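Local coordinates for uncharacterized protein (Nostoc punctiforme, PDB 2R3S), which probably transfers a methyl group to a hydroxyl of its substrate and is likely to dimerise through its N-terminal domain, at the interface of chains A and B. Numbering follows the deposited sequence. Chains: chain A/B, uncharacterized protein.

The interface of chains A and B. Residues chain A 19-20, 23, 27, 98, 101-102; chain B 10, 13-14.
B:Val14 packs among side chains of two segments of chain A. Its CG1 lies anti to the backbone N (chi1 167°) and meets A:Leu101 and A:Leu102. The closest approach there is 3.7 Å, from B:Val14 CG1 to A:Leu102 CD2. The other methyl, CG2, faces A:Ile23 and A:Ile98. It is 3.8 Å from A:Ile23 CG2, and the A:Ile23 and B:Val14 side chains cross at about a right angle. Within chain B, the same CG2 covers part of one face of the B:Phe10 ring, toward its rim. A:Ile23 CG1 meets the ring edge in the ring plane, 3.8 Å from B:Phe10 CD1. A:Ile98 CG2 comes near the rim at B:Phe10 CZ, 4.0 Å away, from the side of the ring that B:Val14 CG2 covers.

The polar part of the patch is at the end of helix 8-14. A:Ser20 OG, a hydroxyl, donates to two successive backbone carbonyls, B:Thr13 O and B:Val14 O, each 3.0 Å away. The two bonds differ in shape. Toward B:Thr13 O the donor lies in the carbonyl plane, with a C=O...OG angle of 159°. Toward B:Val14 O it stands well above the plane. One hydroxyl proton is thus probably shared between them. An alanine in place of A:Ser20 would probably leave both carbonyls without this donor and weaken the hold on the helix end.

This patch recurs with the chains exchanged, as the interface is two-fold symmetric. Helix 8-14 falls in the O-methyltransferase dimerisation region, which suggests that the pairing is biological. B:Thr13 turns its methyl, not its hydroxyl, toward helix 17-28. That methyl packs against A:Ile23 and A:Arg19, with B:Thr13 CG2 3.7 Å from A:Arg19 CB.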
loop_
_atom_site.group_PDB
_atom_site.type_symbol
_atom_site.label_atom_id
_atom_site.label_comp_id
_atom_site.label_asym_id
_atom_site.label_seq_id
_atom_site.Cartn_x
_atom_site.Cartn_y
_atom_site.Cartn_z
ATOM N N ARG A 19 -4.546 2.660 -0.189
ATOM C CA ARG A 19 -5.547 1.642 -0.153
ATOM C C ARG A 19 -5.648 1.111 1.253
ATOM O O ARG A 19 -6.746 0.913 1.752
ATOM C CB ARG A 19 -5.163 0.490 -1.069
ATOM C CG ARG A 19 -5.044 0.825 -2.530
ATOM C CD ARG A 19 -4.703 -0.458 -3.279
ATOM N NE ARG A 19 -5.438 -0.540 -4.521
ATOM C CZ ARG A 19 -4.928 -0.279 -5.713
ATOM N NH1 ARG A 19 -3.647 0.068 -5.832
ATOM N NH2 ARG A 19 -5.712 -0.373 -6.787
ATOM N N SER A 20 -4.486 0.861 1.862
ATOM C CA SER A 20 -4.391 0.385 3.240
ATOM C C SER A 20 -5.071 1.358 4.210
ATOM O O SER A 20 -5.840 0.946 5.076
ATOM C CB SER A 20 -2.924 0.170 3.688
ATOM O OG SER A 20 -2.230 -0.779 2.889
ATOM N N ILE A 23 -8.964 1.244 3.650
ATOM C CA ILE A 23 -9.639 0.081 4.250
ATOM C C ILE A 23 -9.579 0.102 5.769
ATOM O O ILE A 23 -10.517 -0.331 6.433
ATOM C CB ILE A 23 -9.142 -1.293 3.697
ATOM C CG1 ILE A 23 -10.189 -2.380 3.986
ATOM C CG2 ILE A 23 -7.779 -1.681 4.282
ATOM C CD1 ILE A 23 -11.561 -2.084 3.441
ATOM N N VAL A 27 -13.006 0.151 8.064
ATOM C CA VAL A 27 -13.233 -0.839 9.110
ATOM C C VAL A 27 -13.453 -0.192 10.473
ATOM O O VAL A 27 -14.391 -0.559 11.205
ATOM C CB VAL A 27 -12.078 -1.880 9.190
ATOM C CG1 VAL A 27 -12.196 -2.672 10.468
ATOM C CG2 VAL A 27 -12.125 -2.810 7.977
ATOM N N ILE A 98 -7.054 -6.357 11.205
ATOM C CA ILE A 98 -6.201 -5.159 11.114
ATOM C C ILE A 98 -5.564 -4.790 12.467
ATOM O O ILE A 98 -4.571 -4.069 12.508
ATOM C CB ILE A 98 -6.943 -3.889 10.540
ATOM C CG1 ILE A 98 -8.069 -3.408 11.480
ATOM C CG2 ILE A 98 -7.461 -4.133 9.119
ATOM C CD1 ILE A 98 -8.577 -1.925 11.148
ATOM N N LEU A 101 -2.536 -6.812 11.715
ATOM C CA LEU A 101 -1.901 -6.584 10.415
ATOM C C LEU A 101 -1.479 -5.136 10.195
ATOM O O LEU A 101 -0.486 -4.880 9.523
ATOM C CB LEU A 101 -2.785 -7.072 9.269
ATOM C CG LEU A 101 -3.005 -8.580 9.165
ATOM C CD1 LEU A 101 -4.082 -8.812 8.132
ATOM C CD2 LEU A 101 -1.697 -9.305 8.788
ATOM N N LEU A 102 -2.216 -4.205 10.804
ATOM C CA LEU A 102 -1.894 -2.791 10.755
ATOM C C LEU A 102 -1.448 -2.274 12.124
ATOM O O LEU A 102 -1.469 -1.089 12.357
ATOM C CB LEU A 102 -3.093 -1.957 10.213
ATOM C CG LEU A 102 -3.504 -2.277 8.765
ATOM C CD1 LEU A 102 -4.502 -1.289 8.236
ATOM C CD2 LEU A 102 -2.295 -2.374 7.818
ATOM N N PHE B 10 -9.684 -7.862 0.547
ATOM C CA PHE B 10 -9.472 -7.250 1.884
ATOM C C PHE B 10 -7.990 -7.358 2.368
ATOM O O PHE B 10 -7.297 -6.346 2.613
ATOM C CB PHE B 10 -10.419 -7.864 2.917
ATOM C CG PHE B 10 -10.087 -7.480 4.351
ATOM C CD1 PHE B 10 -10.136 -6.145 4.756
ATOM C CD2 PHE B 10 -9.768 -8.456 5.294
ATOM C CE1 PHE B 10 -9.871 -5.787 6.058
ATOM C CE2 PHE B 10 -9.496 -8.113 6.604
ATOM C CZ PHE B 10 -9.535 -6.777 6.990
ATOM N N THR B 13 -5.453 -5.471 0.120
ATOM C CA THR B 13 -5.626 -4.030 0.348
ATOM C C THR B 13 -4.988 -3.640 1.678
ATOM O O THR B 13 -4.233 -2.659 1.751
ATOM C CB THR B 13 -7.124 -3.655 0.303
ATOM O OG1 THR B 13 -7.658 -4.137 -0.927
ATOM C CG2 THR B 13 -7.353 -2.162 0.398
ATOM N N VAL B 14 -5.245 -4.432 2.715
ATOM C CA VAL B 14 -4.687 -4.174 4.044
ATOM C C VAL B 14 -3.167 -4.127 3.985
ATOM O O VAL B 14 -2.557 -3.277 4.601
ATOM C CB VAL B 14 -5.157 -5.240 5.108
ATOM C CG1 VAL B 14 -4.334 -5.165 6.398
ATOM C CG2 VAL B 14 -6.679 -5.087 5.444
#